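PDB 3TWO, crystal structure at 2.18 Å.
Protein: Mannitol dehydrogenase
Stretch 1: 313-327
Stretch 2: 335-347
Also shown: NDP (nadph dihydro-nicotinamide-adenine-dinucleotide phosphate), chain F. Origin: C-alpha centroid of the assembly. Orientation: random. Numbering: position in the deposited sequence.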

# COMPACT_ATOMS: atom_id res chain seq x y z
N PRO B 313 -23.81 -2.01 16.76
CA PRO B 313 -24.05 -3.13 15.82
C PRO B 313 -25.49 -3.62 15.82
O PRO B 313 -26.24 -3.54 16.84
N GLU B 314 -25.87 -4.10 14.66
CA GLU B 314 -27.10 -4.85 14.43
C GLU B 314 -26.79 -6.28 14.88
O GLU B 314 -25.88 -6.94 14.33
N ILE B 315 -27.51 -6.77 15.87
CA ILE B 315 -27.15 -8.07 16.43
C ILE B 315 -28.34 -8.98 16.44
O ILE B 315 -29.49 -8.51 16.44
N ASP B 316 -28.04 -10.27 16.45
CA ASP B 316 -29.01 -11.32 16.66
C ASP B 316 -28.53 -12.17 17.84
O ASP B 316 -27.48 -12.78 17.75
N LEU B 317 -29.34 -12.24 18.89
CA LEU B 317 -29.04 -12.97 20.11
C LEU B 317 -29.26 -14.46 19.96
O LEU B 317 -30.33 -14.88 19.63
N ILE B 318 -28.25 -15.23 20.29
CA ILE B 318 -28.33 -16.68 20.26
C ILE B 318 -27.77 -17.28 21.56
O ILE B 318 -27.35 -16.51 22.50
N LEU B 319 -27.76 -18.61 21.63
CA LEU B 319 -27.18 -19.33 22.77
C LEU B 319 -25.91 -20.07 22.35
O LEU B 319 -25.67 -20.25 21.14
N GLY B 320 -25.10 -20.48 23.34
CA GLY B 320 -23.83 -21.17 23.06
C GLY B 320 -24.02 -22.40 22.21
O GLY B 320 -23.21 -22.72 21.33
N LYS B 321 -25.14 -23.09 22.39
CA LYS B 321 -25.42 -24.28 21.60
C LYS B 321 -25.70 -23.92 20.14
O LYS B 321 -25.83 -24.80 19.32
N ASP B 322 -25.85 -22.65 19.78
CA ASP B 322 -26.15 -22.33 18.37
C ASP B 322 -24.87 -22.01 17.63
O ASP B 322 -24.92 -21.65 16.45
N ILE B 323 -23.72 -22.08 18.30
CA ILE B 323 -22.47 -21.57 17.69
C ILE B 323 -22.18 -22.20 16.32
O ILE B 323 -21.82 -21.48 15.35
N ASP B 324 -22.31 -23.53 16.23
CA ASP B 324 -22.09 -24.22 15.00
C ASP B 324 -23.01 -23.76 13.89
O ASP B 324 -22.56 -23.58 12.79
N THR B 325 -24.29 -23.56 14.20
CA THR B 325 -25.20 -22.95 13.26
C THR B 325 -24.80 -21.55 12.83
O THR B 325 -24.77 -21.26 11.66
N ALA B 326 -24.43 -20.69 13.77
CA ALA B 326 -23.92 -19.34 13.43
C ALA B 326 -22.73 -19.41 12.43
O ALA B 326 -22.73 -18.70 11.42
N TYR B 327 -21.74 -20.27 12.73
CA TYR B 327 -20.53 -20.41 11.88
C TYR B 327 -20.93 -20.93 10.48
O TYR B 327 -20.45 -20.45 9.47
N ALA B 335 -25.83 -15.14 6.82
CA ALA B 335 -25.83 -14.41 8.09
C ALA B 335 -26.42 -13.02 7.86
O ALA B 335 -26.64 -12.63 6.69
N LYS B 336 -26.71 -12.28 8.93
CA LYS B 336 -27.23 -10.93 8.74
C LYS B 336 -26.08 -9.96 9.08
O LYS B 336 -25.32 -9.53 8.16
N PHE B 337 -25.94 -9.63 10.37
CA PHE B 337 -24.82 -8.82 10.79
C PHE B 337 -24.05 -9.55 11.89
O PHE B 337 -23.37 -10.57 11.57
N ARG B 338 -24.15 -9.11 13.15
CA ARG B 338 -23.45 -9.82 14.24
C ARG B 338 -24.38 -10.79 14.93
O ARG B 338 -25.56 -10.43 15.18
N TYR B 339 -23.86 -11.98 15.24
CA TYR B 339 -24.47 -12.88 16.27
C TYR B 339 -23.86 -12.58 17.63
O TYR B 339 -22.63 -12.29 17.75
N VAL B 340 -24.72 -12.60 18.67
CA VAL B 340 -24.21 -12.40 20.01
C VAL B 340 -24.76 -13.49 20.94
O VAL B 340 -25.98 -13.76 20.95
N ILE B 341 -23.86 -14.11 21.71
CA ILE B 341 -24.26 -15.20 22.61
C ILE B 341 -24.70 -14.65 23.95
O ILE B 341 -24.00 -13.87 24.58
N ASP B 342 -25.88 -15.07 24.38
CA ASP B 342 -26.34 -14.64 25.68
C ASP B 342 -25.81 -15.68 26.68
O ASP B 342 -26.32 -16.81 26.79
N MET B 343 -24.69 -15.31 27.31
CA MET B 343 -23.93 -16.25 28.09
C MET B 343 -24.62 -16.71 29.37
O MET B 343 -24.56 -17.91 29.71
N LYS B 344 -25.27 -15.79 30.07
CA LYS B 344 -26.08 -16.20 31.20
C LYS B 344 -27.08 -17.29 30.85
O LYS B 344 -27.21 -18.26 31.59
N LYS B 345 -27.83 -17.12 29.76
CA LYS B 345 -28.86 -18.13 29.46
C LYS B 345 -28.23 -19.44 28.98
O LYS B 345 -28.81 -20.50 29.15
N SER B 346 -27.07 -19.35 28.37
CA SER B 346 -26.40 -20.53 27.91
C SER B 346 -25.99 -21.37 29.07
O SER B 346 -25.97 -22.58 28.95
N PHE B 347 -25.70 -20.74 30.22
CA PHE B 347 -25.29 -21.53 31.38
C PHE B 347 -26.26 -21.73 32.50
O PHE B 347 -25.83 -21.92 33.60

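The strand beginning at Ile315 runs parallel to strand 338-342, and their backbone register sets which face of the sheet each side chain starts from. Asp316 N donates to Arg338 O (2.8 Å) and Val340 N to Asp316 O (2.9 Å), so residues pair in register and paired side chains share a face: Ile315, Arg338, Leu317 and Val340 on one, Asp316, Tyr339, Ile318 and Ile341 on the other.

On the first face, Val340 (chi1 171°, t) is covered by two neighbours. Its CG2 lies 3.8 Å from Ile315 CG2, a branch placed by a p chi1, and its CG1 lies 4.1 Å from CD2 of Leu317, whose m,t rotamer brings the chain end nearer the other strand. Arg338 begins here, with CB 4.1 Å from Ile315 CG2, but its end leads away to the cofactor: NH1 donates to NDP O2N at 2.8 Å (154°), and NH2 adds a weak bond to O2N at 3.2 Å.

On the second face, the m rotamer of Tyr339 (chi2 102°) sets its ring beneath the helix that begins at Ile323. Ala326 CB sits 4.0 Å from the Tyr339 ring centroid, 22° off the normal, a CH-pi contact over one face; Ile318 CG2 approaches Tyr339 CD2 obliquely at 3.8 Å. Ile341 (m,t) extends CD1 to within 3.7 Å of CG1 of Ile323, also m,t.

Where the second strand passes into the helix, polar contacts join the apolar ones. Ser346, chi1 -62° (m), points toward stretch 1, where its OG accepts from Gly320 N (2.8 Å, 160°) while donating to Asp342 O (2.9 Å), thereby tying the 3-10 segment to the helix. Asp342, chi1 t, caps that helix, its OD1 accepting from Lys345 N at 3.1 Å. Leu319 (m,t) reaches back to place CD2 3.5 Å from Lys345 CB.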

# COMPACT_ATOMS: atom_id res chain seq x y z
CB PRO B 313 -23.15 -4.26 16.35
CG PRO B 313 -22.91 -3.87 17.83
CD PRO B 313 -22.81 -2.35 17.80
CB GLU B 314 -27.35 -4.89 12.93
CG GLU B 314 -27.53 -3.55 12.29
CD GLU B 314 -28.79 -2.94 12.79
OE1 GLU B 314 -29.82 -3.66 12.68
OE2 GLU B 314 -28.75 -1.80 13.33
CB ILE B 315 -26.58 -7.98 17.87
CG1 ILE B 315 -27.66 -7.45 18.82
CG2 ILE B 315 -25.43 -6.98 17.91
CD1 ILE B 315 -27.94 -8.37 19.92
CB ASP B 316 -29.11 -12.18 15.40
CG ASP B 316 -29.84 -11.47 14.25
OD1 ASP B 316 -29.22 -11.25 13.16
OD2 ASP B 316 -31.04 -11.08 14.42
CB LEU B 317 -30.02 -12.58 21.23
CG LEU B 317 -29.67 -11.37 22.06
CD1 LEU B 317 -30.76 -11.18 23.19
CD2 LEU B 317 -28.27 -11.53 22.64
CB ILE B 318 -27.59 -17.23 19.03
CG1 ILE B 318 -26.10 -16.91 19.04
CG2 ILE B 318 -28.29 -16.74 17.70
CD1 ILE B 318 -25.33 -17.71 17.90
CB LEU B 319 -28.21 -20.27 23.46
CG LEU B 319 -29.50 -19.60 24.02
CD1 LEU B 319 -30.59 -20.61 24.66
CD2 LEU B 319 -29.07 -18.57 25.07
CB LYS B 321 -26.62 -25.05 22.18
CG LYS B 321 -27.90 -24.41 21.74
CD LYS B 321 -29.13 -24.80 22.56
CE LYS B 321 -30.30 -24.04 21.99
NZ LYS B 321 -31.62 -24.61 22.40
CB ASP B 322 -27.08 -21.09 18.26
CG ASP B 322 -28.45 -21.28 18.94
OD1 ASP B 322 -29.22 -22.20 18.52
OD2 ASP B 322 -28.78 -20.50 19.89
CB ILE B 323 -21.21 -21.75 18.65
CG1 ILE B 323 -21.30 -20.84 19.87
CG2 ILE B 323 -19.94 -21.40 17.94
CD1 ILE B 323 -20.48 -21.29 21.08
CB ASP B 324 -22.19 -25.72 15.20
CG ASP B 324 -20.92 -26.27 15.88
OD1 ASP B 324 -20.99 -26.83 16.95
OD2 ASP B 324 -19.86 -26.08 15.33
CB THR B 325 -26.63 -22.99 13.84
OG1 THR B 325 -26.96 -24.38 13.95
CG2 THR B 325 -27.63 -22.25 12.87
CB ALA B 326 -23.52 -18.56 14.68
CB TYR B 327 -19.56 -21.42 12.51
CG TYR B 327 -18.63 -20.91 13.61
CD1 TYR B 327 -19.00 -19.86 14.46
CD2 TYR B 327 -17.34 -21.48 13.76
CE1 TYR B 327 -18.12 -19.39 15.44
CE2 TYR B 327 -16.46 -21.02 14.75
CZ TYR B 327 -16.88 -20.01 15.60
OH TYR B 327 -16.03 -19.56 16.54
CB ALA B 335 -24.39 -14.33 8.70
CB LYS B 336 -28.50 -10.71 9.59
CG LYS B 336 -29.37 -9.51 9.10
CD LYS B 336 -30.23 -8.89 10.25
CE LYS B 336 -30.87 -7.54 9.88
NZ LYS B 336 -31.70 -7.71 8.63
CB PHE B 337 -25.23 -7.35 11.06
CG PHE B 337 -25.88 -6.68 9.82
CD1 PHE B 337 -27.28 -6.45 9.76
CD2 PHE B 337 -25.11 -6.32 8.72
CE1 PHE B 337 -27.85 -5.82 8.64
CE2 PHE B 337 -25.69 -5.70 7.59
CZ PHE B 337 -27.08 -5.46 7.57
CB ARG B 338 -22.83 -8.83 15.26
CG ARG B 338 -21.36 -8.47 14.94
CD ARG B 338 -20.44 -9.58 15.46
NE ARG B 338 -19.02 -9.27 15.37
CZ ARG B 338 -18.26 -9.44 14.28
NH1 ARG B 338 -18.82 -9.83 13.14
NH2 ARG B 338 -16.97 -9.14 14.34
CB TYR B 339 -24.24 -14.37 15.96
CG TYR B 339 -25.00 -14.87 14.74
CD1 TYR B 339 -24.33 -15.05 13.50
CD2 TYR B 339 -26.37 -15.12 14.79
CE1 TYR B 339 -25.03 -15.52 12.38
CE2 TYR B 339 -27.08 -15.57 13.68
CZ TYR B 339 -26.41 -15.77 12.49
OH TYR B 339 -27.11 -16.19 11.41
CB VAL B 340 -24.56 -11.04 20.56
CG1 VAL B 340 -24.20 -11.01 22.03
CG2 VAL B 340 -23.84 -9.92 19.78
CB ILE B 341 -23.16 -16.25 22.84
CG1 ILE B 341 -22.64 -16.84 21.51
CG2 ILE B 341 -23.68 -17.36 23.79
CD1 ILE B 341 -21.31 -17.54 21.64
CB ASP B 342 -27.87 -14.46 25.63
CG ASP B 342 -28.50 -14.30 26.99
OD1 ASP B 342 -27.85 -14.56 28.01
OD2 ASP B 342 -29.67 -13.94 27.00
CB MET B 343 -22.52 -15.74 28.39
CG MET B 343 -21.57 -16.85 28.73
SD MET B 343 -21.23 -17.89 27.27
CE MET B 343 -21.16 -16.69 25.99
CB LYS B 344 -26.87 -15.02 31.77
CG LYS B 344 -26.12 -14.12 32.71
CD LYS B 344 -25.71 -14.85 34.00
CE LYS B 344 -24.18 -15.00 34.05
NZ LYS B 344 -23.79 -14.87 35.46
CB LYS B 345 -29.84 -17.68 28.41
CG LYS B 345 -30.69 -16.50 28.73
CD LYS B 345 -31.95 -16.56 27.79
CE LYS B 345 -32.62 -15.18 27.55
NZ LYS B 345 -33.42 -14.66 28.71
CB SER B 346 -25.16 -20.19 27.05
OG SER B 346 -25.55 -19.49 25.88
CB PHE B 347 -23.92 -21.09 31.94
CG PHE B 347 -22.79 -21.46 31.05
CD1 PHE B 347 -22.50 -22.82 30.80
CD2 PHE B 347 -22.05 -20.48 30.41
CE1 PHE B 347 -21.44 -23.19 29.91
CE2 PHE B 347 -21.01 -20.81 29.55
CZ PHE B 347 -20.69 -22.18 29.29
PA NDP F . -18.63 -11.56 8.73
O1A NDP F . -18.85 -12.71 7.84
O2A NDP F . -19.75 -10.69 9.42
O5B NDP F . -18.81 -10.54 7.48
C5B NDP F . -18.11 -10.76 6.14
C4B NDP F . -18.96 -10.10 5.06
O4B NDP F . -18.33 -9.98 3.72
C3B NDP F . -20.27 -10.91 4.89
O3B NDP F . -21.39 -9.95 4.88
C2B NDP F . -20.08 -11.57 3.49
O2B NDP F . -21.39 -11.70 2.92
C1B NDP F . -19.32 -10.46 2.71
N9A NDP F . -18.42 -10.99 1.67
C8A NDP F . -17.77 -12.18 1.71
N7A NDP F . -17.03 -12.25 0.62
C5A NDP F . -17.19 -11.14 -0.09
C6A NDP F . -16.67 -10.70 -1.29
N6A NDP F . -15.78 -11.43 -2.05
N1A NDP F . -17.09 -9.51 -1.72
C2A NDP F . -17.93 -8.75 -1.05
N3A NDP F . -18.43 -9.14 0.10
C4A NDP F . -18.08 -10.35 0.58
O3 NDP F . -17.14 -11.07 8.93
PN NDP F . -16.65 -10.06 9.96
O1N NDP F . -17.15 -8.69 9.69
O2N NDP F . -16.72 -10.52 11.44
O5D NDP F . -15.11 -10.10 9.67
C5D NDP F . -14.66 -9.92 8.24
C4D NDP F . -13.11 -10.22 8.10
O4D NDP F . -12.52 -9.23 8.96
C3D NDP F . -12.64 -11.61 8.61
O3D NDP F . -11.61 -12.10 7.70
C2D NDP F . -12.12 -11.26 10.02
O2D NDP F . -11.12 -12.14 10.40
C1D NDP F . -11.48 -9.88 9.73
N1N NDP F . -11.16 -9.08 10.96
C2N NDP F . -9.94 -8.37 11.00
C3N NDP F . -9.60 -7.61 12.10
C7N NDP F . -8.31 -6.78 12.07
O7N NDP F . -7.79 -6.47 10.98
N7N NDP F . -7.97 -6.24 13.23
C4N NDP F . -10.47 -7.58 13.22
C5N NDP F . -11.72 -8.25 13.19
C6N NDP F . -12.07 -9.01 12.09
P2B NDP F . -21.87 -12.97 2.14
O1X NDP F . -23.31 -13.33 2.83
O2X NDP F . -21.86 -12.71 0.70
O3X NDP F . -20.90 -14.16 2.54